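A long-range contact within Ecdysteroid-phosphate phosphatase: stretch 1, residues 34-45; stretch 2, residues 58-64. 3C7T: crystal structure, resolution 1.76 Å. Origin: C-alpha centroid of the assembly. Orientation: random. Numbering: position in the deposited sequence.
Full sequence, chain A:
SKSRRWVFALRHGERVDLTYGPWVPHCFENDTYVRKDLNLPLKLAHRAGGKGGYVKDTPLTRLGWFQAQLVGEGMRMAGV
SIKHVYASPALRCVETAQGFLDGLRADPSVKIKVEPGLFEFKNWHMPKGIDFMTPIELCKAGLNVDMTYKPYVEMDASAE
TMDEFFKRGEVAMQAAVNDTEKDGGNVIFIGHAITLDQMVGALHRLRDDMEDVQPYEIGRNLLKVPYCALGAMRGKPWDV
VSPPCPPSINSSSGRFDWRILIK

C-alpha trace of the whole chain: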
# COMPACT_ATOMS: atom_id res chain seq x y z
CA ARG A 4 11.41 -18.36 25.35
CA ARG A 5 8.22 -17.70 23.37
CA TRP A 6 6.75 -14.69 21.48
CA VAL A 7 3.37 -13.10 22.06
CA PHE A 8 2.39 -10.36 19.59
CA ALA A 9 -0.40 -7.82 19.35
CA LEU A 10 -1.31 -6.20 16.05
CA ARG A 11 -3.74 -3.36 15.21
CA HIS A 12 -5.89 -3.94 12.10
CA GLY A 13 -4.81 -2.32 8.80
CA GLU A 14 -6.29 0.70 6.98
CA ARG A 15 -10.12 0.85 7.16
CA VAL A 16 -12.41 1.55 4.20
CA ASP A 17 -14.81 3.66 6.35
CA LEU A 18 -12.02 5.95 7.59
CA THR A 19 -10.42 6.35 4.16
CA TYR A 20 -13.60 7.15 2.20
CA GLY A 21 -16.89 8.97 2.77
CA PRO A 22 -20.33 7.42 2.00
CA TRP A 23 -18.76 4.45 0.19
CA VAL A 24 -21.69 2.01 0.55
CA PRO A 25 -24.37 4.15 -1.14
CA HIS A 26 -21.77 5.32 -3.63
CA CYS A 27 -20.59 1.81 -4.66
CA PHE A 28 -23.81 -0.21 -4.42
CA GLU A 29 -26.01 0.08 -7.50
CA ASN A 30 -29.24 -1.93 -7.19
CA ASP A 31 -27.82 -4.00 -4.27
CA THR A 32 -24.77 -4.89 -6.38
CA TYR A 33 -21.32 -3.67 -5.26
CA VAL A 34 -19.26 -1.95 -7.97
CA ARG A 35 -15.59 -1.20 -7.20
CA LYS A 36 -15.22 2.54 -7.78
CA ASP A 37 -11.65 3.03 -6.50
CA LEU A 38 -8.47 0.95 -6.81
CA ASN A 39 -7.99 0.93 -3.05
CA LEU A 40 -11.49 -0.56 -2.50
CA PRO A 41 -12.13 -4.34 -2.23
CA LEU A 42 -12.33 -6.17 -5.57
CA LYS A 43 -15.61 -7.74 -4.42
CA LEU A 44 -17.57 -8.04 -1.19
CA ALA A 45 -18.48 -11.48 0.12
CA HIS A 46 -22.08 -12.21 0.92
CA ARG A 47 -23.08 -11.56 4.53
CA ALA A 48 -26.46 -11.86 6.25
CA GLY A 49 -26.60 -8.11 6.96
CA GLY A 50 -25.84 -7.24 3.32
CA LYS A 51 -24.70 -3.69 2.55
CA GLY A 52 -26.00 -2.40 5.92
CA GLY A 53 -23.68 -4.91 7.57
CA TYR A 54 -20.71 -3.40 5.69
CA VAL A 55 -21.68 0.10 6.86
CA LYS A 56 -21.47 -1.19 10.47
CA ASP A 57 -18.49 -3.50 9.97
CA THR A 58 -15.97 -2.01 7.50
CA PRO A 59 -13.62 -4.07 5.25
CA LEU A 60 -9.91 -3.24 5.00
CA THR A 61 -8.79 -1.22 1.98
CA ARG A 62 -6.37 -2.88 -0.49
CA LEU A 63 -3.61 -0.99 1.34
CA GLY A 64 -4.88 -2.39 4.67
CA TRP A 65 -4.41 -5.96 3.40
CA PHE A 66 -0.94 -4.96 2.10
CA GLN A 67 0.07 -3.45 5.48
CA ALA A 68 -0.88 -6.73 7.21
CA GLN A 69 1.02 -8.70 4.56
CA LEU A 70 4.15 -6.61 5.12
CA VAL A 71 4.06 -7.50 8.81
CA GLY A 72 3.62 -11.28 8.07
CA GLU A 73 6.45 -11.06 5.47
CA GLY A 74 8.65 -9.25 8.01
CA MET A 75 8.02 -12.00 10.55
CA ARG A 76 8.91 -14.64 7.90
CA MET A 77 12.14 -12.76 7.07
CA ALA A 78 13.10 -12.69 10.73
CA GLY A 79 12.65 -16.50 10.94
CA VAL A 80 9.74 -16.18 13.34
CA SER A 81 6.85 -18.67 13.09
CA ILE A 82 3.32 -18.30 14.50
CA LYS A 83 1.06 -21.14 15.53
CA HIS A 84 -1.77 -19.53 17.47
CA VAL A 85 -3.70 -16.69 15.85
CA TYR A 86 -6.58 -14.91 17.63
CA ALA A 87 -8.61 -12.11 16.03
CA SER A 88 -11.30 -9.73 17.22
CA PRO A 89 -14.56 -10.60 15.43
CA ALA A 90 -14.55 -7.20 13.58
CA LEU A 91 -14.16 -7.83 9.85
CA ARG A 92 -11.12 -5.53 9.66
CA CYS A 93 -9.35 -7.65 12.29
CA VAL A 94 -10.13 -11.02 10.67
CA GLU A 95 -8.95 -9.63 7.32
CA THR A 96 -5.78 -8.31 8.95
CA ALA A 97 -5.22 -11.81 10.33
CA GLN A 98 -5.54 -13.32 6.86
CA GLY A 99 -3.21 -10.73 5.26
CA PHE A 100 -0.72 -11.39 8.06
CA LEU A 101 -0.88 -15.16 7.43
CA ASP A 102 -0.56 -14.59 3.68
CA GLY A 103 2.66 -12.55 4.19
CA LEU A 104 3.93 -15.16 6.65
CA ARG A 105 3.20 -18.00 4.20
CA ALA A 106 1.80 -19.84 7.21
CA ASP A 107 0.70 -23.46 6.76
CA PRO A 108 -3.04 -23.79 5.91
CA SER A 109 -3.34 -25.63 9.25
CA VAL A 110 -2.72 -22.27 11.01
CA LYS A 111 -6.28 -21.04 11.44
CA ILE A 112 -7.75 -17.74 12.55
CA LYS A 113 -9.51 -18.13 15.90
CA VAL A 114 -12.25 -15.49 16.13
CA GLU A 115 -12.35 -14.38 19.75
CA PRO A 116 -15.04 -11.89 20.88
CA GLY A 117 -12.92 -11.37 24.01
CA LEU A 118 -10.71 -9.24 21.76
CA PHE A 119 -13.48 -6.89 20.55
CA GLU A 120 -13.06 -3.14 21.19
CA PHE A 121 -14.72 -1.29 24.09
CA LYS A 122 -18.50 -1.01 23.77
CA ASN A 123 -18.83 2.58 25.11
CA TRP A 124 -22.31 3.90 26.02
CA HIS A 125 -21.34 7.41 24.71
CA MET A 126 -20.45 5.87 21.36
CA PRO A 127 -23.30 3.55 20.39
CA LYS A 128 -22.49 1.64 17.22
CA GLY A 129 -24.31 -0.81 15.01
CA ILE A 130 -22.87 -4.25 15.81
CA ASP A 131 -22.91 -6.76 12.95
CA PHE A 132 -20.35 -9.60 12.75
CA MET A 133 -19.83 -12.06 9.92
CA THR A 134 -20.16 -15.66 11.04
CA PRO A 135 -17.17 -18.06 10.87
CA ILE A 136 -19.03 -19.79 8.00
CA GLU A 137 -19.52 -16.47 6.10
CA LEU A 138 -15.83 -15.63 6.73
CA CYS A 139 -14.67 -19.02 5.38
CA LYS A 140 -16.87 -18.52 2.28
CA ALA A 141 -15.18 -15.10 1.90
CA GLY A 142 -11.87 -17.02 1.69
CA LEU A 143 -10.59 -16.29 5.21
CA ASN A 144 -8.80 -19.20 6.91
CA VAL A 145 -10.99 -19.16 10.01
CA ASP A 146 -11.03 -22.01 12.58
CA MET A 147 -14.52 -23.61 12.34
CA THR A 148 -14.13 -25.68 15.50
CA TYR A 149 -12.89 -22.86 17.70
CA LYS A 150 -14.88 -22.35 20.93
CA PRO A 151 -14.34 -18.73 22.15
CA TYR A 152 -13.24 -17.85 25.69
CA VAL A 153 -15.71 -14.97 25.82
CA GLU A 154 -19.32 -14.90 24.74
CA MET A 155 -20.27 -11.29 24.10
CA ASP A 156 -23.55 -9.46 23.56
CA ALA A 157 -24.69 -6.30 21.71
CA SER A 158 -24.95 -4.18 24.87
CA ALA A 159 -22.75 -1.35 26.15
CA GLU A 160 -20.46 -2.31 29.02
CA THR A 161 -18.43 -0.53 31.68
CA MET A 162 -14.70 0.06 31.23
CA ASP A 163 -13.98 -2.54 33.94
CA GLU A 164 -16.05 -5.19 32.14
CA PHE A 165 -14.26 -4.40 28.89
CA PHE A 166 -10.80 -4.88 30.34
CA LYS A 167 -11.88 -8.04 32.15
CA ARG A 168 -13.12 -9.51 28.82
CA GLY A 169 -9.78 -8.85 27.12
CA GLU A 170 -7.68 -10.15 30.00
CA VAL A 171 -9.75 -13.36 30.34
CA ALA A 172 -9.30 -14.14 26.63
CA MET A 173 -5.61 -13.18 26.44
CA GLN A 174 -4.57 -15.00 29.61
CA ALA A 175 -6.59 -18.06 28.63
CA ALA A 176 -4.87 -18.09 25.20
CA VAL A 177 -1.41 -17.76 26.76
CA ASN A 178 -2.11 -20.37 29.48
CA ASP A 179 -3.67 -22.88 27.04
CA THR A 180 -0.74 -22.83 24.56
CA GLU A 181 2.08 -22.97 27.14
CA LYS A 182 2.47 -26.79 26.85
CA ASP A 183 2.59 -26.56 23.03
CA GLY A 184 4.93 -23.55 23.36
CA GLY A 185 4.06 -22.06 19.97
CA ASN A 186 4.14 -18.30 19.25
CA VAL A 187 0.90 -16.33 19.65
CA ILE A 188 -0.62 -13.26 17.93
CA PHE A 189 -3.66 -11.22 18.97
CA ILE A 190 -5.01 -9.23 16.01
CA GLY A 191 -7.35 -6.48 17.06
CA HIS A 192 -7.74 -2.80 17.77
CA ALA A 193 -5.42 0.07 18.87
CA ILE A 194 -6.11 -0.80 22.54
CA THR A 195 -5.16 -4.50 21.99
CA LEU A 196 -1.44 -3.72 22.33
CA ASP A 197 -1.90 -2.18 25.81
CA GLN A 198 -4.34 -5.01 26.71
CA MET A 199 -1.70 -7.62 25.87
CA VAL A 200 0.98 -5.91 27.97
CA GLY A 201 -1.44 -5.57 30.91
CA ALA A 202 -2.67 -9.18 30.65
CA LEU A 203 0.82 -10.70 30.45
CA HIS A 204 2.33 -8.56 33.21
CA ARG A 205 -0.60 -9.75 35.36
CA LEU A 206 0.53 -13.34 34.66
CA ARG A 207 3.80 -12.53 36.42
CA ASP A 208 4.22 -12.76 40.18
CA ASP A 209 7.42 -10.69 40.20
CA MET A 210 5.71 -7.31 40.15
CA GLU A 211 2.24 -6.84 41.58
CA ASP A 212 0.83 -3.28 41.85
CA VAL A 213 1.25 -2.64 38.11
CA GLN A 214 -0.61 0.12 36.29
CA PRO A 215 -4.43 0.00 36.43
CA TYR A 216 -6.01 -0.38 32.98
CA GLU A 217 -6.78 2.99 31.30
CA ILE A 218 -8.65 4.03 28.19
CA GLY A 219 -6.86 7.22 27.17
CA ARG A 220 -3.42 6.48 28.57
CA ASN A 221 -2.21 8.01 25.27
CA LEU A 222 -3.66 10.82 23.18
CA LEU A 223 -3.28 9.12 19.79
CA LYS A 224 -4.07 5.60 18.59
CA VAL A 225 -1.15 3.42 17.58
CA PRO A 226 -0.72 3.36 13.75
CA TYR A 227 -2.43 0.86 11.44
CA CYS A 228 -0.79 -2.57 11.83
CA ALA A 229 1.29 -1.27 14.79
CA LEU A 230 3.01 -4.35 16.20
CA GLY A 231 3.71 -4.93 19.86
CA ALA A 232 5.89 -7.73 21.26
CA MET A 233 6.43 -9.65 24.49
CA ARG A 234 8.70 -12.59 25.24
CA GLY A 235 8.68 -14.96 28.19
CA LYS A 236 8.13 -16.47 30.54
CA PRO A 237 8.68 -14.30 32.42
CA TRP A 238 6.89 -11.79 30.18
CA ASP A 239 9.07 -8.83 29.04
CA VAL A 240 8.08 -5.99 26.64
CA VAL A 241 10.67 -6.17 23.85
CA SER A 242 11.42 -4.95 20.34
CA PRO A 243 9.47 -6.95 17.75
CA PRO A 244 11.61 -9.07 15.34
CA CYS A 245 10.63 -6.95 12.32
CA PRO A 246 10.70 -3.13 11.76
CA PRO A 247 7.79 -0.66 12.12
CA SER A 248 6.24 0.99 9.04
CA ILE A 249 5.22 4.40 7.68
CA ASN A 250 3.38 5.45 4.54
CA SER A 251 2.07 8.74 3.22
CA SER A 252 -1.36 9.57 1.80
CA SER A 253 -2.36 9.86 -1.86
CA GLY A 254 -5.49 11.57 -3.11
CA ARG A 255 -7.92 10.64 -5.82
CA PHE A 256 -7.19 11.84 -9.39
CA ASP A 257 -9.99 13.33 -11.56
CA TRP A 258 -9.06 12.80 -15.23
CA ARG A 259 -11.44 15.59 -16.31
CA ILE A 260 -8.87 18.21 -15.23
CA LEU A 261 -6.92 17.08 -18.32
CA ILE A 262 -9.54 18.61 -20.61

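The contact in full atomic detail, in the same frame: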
# COMPACT_ATOMS: atom_id res chain seq x y z
N VAL A 34 -20.14 -2.25 -6.84
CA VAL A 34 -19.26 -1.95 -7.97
C VAL A 34 -18.00 -1.32 -7.37
O VAL A 34 -18.11 -0.38 -6.61
CB VAL A 34 -19.88 -0.93 -8.96
CG1 VAL A 34 -18.85 -0.48 -10.00
CG2 VAL A 34 -21.19 -1.49 -9.62
N ARG A 35 -16.82 -1.84 -7.70
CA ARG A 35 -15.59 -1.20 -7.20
C ARG A 35 -15.41 0.15 -7.92
O ARG A 35 -15.29 0.19 -9.16
CB ARG A 35 -14.38 -2.10 -7.43
CG ARG A 35 -13.09 -1.55 -6.79
CD ARG A 35 -11.89 -2.37 -7.20
NE ARG A 35 -11.61 -2.27 -8.63
CZ ARG A 35 -10.40 -2.47 -9.18
NH1 ARG A 35 -9.34 -2.72 -8.42
NH2 ARG A 35 -10.27 -2.38 -10.50
N LYS A 36 -15.38 1.24 -7.17
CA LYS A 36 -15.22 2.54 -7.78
C LYS A 36 -13.87 3.23 -7.49
O LYS A 36 -13.68 4.39 -7.86
CB LYS A 36 -16.39 3.44 -7.38
CG LYS A 36 -17.70 2.85 -7.94
CD LYS A 36 -18.70 3.87 -8.28
CE LYS A 36 -19.93 3.19 -8.82
NZ LYS A 36 -21.12 4.01 -8.45
N ASP A 37 -12.97 2.51 -6.83
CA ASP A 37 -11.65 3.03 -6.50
C ASP A 37 -10.69 1.87 -6.42
O ASP A 37 -11.09 0.79 -5.97
CB ASP A 37 -11.70 3.75 -5.13
CG ASP A 37 -10.42 4.57 -4.86
OD1 ASP A 37 -10.33 5.71 -5.35
OD2 ASP A 37 -9.53 4.08 -4.13
N LEU A 38 -9.43 2.07 -6.82
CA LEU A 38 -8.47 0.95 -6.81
C LEU A 38 -8.13 0.46 -5.42
O LEU A 38 -7.72 -0.67 -5.27
CB LEU A 38 -7.18 1.28 -7.56
CG LEU A 38 -7.34 1.60 -9.03
CD1 LEU A 38 -5.95 2.01 -9.53
CD2 LEU A 38 -7.87 0.37 -9.78
N ASN A 39 -8.28 1.32 -4.41
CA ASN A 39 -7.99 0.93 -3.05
C ASN A 39 -9.23 0.33 -2.34
O ASN A 39 -9.17 -0.03 -1.16
CB ASN A 39 -7.39 2.14 -2.30
CG ASN A 39 -6.73 1.76 -1.00
OD1 ASN A 39 -6.14 0.69 -0.86
ND2 ASN A 39 -6.81 2.67 -0.01
N LEU A 40 -10.34 0.16 -3.06
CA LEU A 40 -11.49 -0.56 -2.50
C LEU A 40 -11.41 -2.08 -2.77
O LEU A 40 -10.73 -2.52 -3.71
CB LEU A 40 -12.82 0.00 -3.06
CG LEU A 40 -13.27 1.36 -2.52
CD1 LEU A 40 -14.37 1.93 -3.37
CD2 LEU A 40 -13.73 1.25 -1.07
N PRO A 41 -12.12 -2.88 -1.95
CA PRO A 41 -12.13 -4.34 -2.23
C PRO A 41 -12.53 -4.66 -3.67
O PRO A 41 -13.35 -3.96 -4.26
CB PRO A 41 -13.17 -4.87 -1.25
CG PRO A 41 -13.18 -3.84 -0.12
CD PRO A 41 -12.94 -2.53 -0.77
N LEU A 42 -11.95 -5.71 -4.23
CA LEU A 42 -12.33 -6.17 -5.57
C LEU A 42 -13.80 -6.61 -5.63
O LEU A 42 -14.52 -6.36 -6.61
CB LEU A 42 -11.43 -7.32 -6.00
CG LEU A 42 -9.97 -6.97 -6.31
CD1 LEU A 42 -9.15 -8.23 -6.53
CD2 LEU A 42 -9.92 -6.08 -7.53
N LYS A 43 -14.24 -7.26 -4.56
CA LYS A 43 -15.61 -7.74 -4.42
C LYS A 43 -15.89 -7.83 -2.94
O LYS A 43 -14.97 -7.86 -2.13
CB LYS A 43 -15.77 -9.13 -5.07
CG LYS A 43 -15.07 -10.26 -4.32
CD LYS A 43 -15.28 -11.61 -5.01
CE LYS A 43 -16.65 -12.20 -4.66
NZ LYS A 43 -16.93 -13.49 -5.39
N LEU A 44 -17.17 -7.87 -2.58
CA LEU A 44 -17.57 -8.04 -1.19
C LEU A 44 -18.29 -9.37 -1.06
O LEU A 44 -19.23 -9.63 -1.80
CB LEU A 44 -18.48 -6.90 -0.75
CG LEU A 44 -17.83 -5.50 -0.77
CD1 LEU A 44 -18.86 -4.43 -0.45
CD2 LEU A 44 -16.68 -5.43 0.19
N ALA A 45 -17.85 -10.19 -0.13
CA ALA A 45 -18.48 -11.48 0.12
C ALA A 45 -19.88 -11.29 0.65
O ALA A 45 -20.17 -10.29 1.33
CB ALA A 45 -17.67 -12.28 1.14
N THR A 58 -16.80 -2.35 8.69
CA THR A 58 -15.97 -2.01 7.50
C THR A 58 -14.95 -3.08 7.08
O THR A 58 -14.34 -3.74 7.93
CB THR A 58 -15.25 -0.67 7.75
OG1 THR A 58 -14.68 -0.20 6.52
CG2 THR A 58 -14.18 -0.83 8.83
N PRO A 59 -14.76 -3.27 5.76
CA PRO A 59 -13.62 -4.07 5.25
C PRO A 59 -12.32 -3.27 5.42
O PRO A 59 -12.36 -2.05 5.64
CB PRO A 59 -13.90 -4.16 3.76
CG PRO A 59 -15.34 -3.80 3.58
CD PRO A 59 -15.63 -2.81 4.67
N LEU A 60 -11.18 -3.95 5.28
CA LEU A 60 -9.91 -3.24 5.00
C LEU A 60 -9.89 -2.74 3.57
O LEU A 60 -10.49 -3.36 2.70
CB LEU A 60 -8.72 -4.18 5.15
CG LEU A 60 -8.41 -4.85 6.48
CD1 LEU A 60 -7.18 -5.73 6.29
CD2 LEU A 60 -8.17 -3.78 7.57
N THR A 61 -9.14 -1.67 3.33
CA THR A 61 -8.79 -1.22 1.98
C THR A 61 -7.77 -2.23 1.42
O THR A 61 -7.26 -3.08 2.17
CB THR A 61 -8.11 0.15 2.03
OG1 THR A 61 -6.96 0.07 2.86
CG2 THR A 61 -9.11 1.19 2.59
N ARG A 62 -7.48 -2.11 0.12
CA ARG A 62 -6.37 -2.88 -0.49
C ARG A 62 -5.07 -2.61 0.27
O ARG A 62 -4.32 -3.55 0.55
CB ARG A 62 -6.22 -2.57 -1.99
CG ARG A 62 -7.40 -3.05 -2.89
CD ARG A 62 -7.59 -4.57 -2.89
NE ARG A 62 -6.39 -5.27 -3.38
CZ ARG A 62 -6.11 -5.52 -4.66
NH1 ARG A 62 -6.91 -5.09 -5.61
NH2 ARG A 62 -4.99 -6.17 -4.98
N LEU A 63 -4.82 -1.35 0.61
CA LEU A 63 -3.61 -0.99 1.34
C LEU A 63 -3.62 -1.68 2.70
O LEU A 63 -2.60 -2.11 3.19
CB LEU A 63 -3.54 0.52 1.54
CG LEU A 63 -2.34 1.01 2.35
CD1 LEU A 63 -1.03 0.33 1.91
CD2 LEU A 63 -2.26 2.52 2.28
N GLY A 64 -4.79 -1.75 3.34
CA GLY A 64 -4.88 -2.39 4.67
C GLY A 64 -4.46 -3.85 4.65
O GLY A 64 -3.75 -4.31 5.54
O HOH W 1 -9.06 -2.87 -5.66

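How do the two backbones meet? Stretch 1 has no regular helix or strand, but a type I beta turn from Asp37 to Leu40, closed by Leu40 N to Asp37 O at 3.1 Å, presents Asn39 to the place where stretch 2 enters a helix. The chains come nearest there, with Asn39 CA 4.9 Å from Arg62 CA and Leu40 CA 5.3 Å from Thr61 CA. Arg62 N donates to Asn39 O at 3.0 Å, and the N-H...O angle of 166° makes this bond nearly straight. The first turn of a helix has amide hydrogens without partners in the preceding helical turn, and here an acceptor from a distant loop takes one of them.

Why does asparagine suit the turn? Its side chain supplies a second acceptor beside its own carbonyl: Leu63 N donates to Asn39 OD1 at 2.8 Å. The CA-to-CB bond points sideways, yet with chi1 at t the end of the side chain comes nearer to stretch 2, so one residue binds two successive amides. Asn39 is buried, and its ND2 is satisfied elsewhere in the structure. Within the turn, Asn39 N donates to Asp37 OD2 at 3.0 Å. Thr61, at the N-cap, serves the next amide along: its OG1 accepts from Gly64 N at 2.9 Å.

What does the long side chain of Arg62 do? Its CA-to-CB bond points toward stretch 1, the chain then bends through three m rotamers, and the residue has more area covered by the opposing stretch than any other here. Arg62 CG lies 3.4 Å from Leu38 O and 3.5 Å from Leu40 O, while Leu42 CG approaches Arg62 NH1 to 3.7 Å. Like charges come close where Arg35 NH1 lies 4.4 Å from Arg62 NH1, but a water mediates between them. The water oxygen accepts from Arg35 NH1 at 2.8 Å and Arg62 NH1 at 3.1 Å, and donates to Leu38 O and Leu40 O, each at 2.6 Å, so both cations are linked to carbonyl oxygens through one molecule.

Where is the apolar part of the contact? It lies around Pro59, whose CA-to-CB bond points toward stretch 1. Pro41 CG packs 4.0 Å from Pro59 CB, and Leu44 CD2 reaches 4.0 Å from Pro59 CG. Compact, rigid proline rings suit this packing, and the leucine extends a branched end to join them. In all, 398 Å² is buried, summed over both sides.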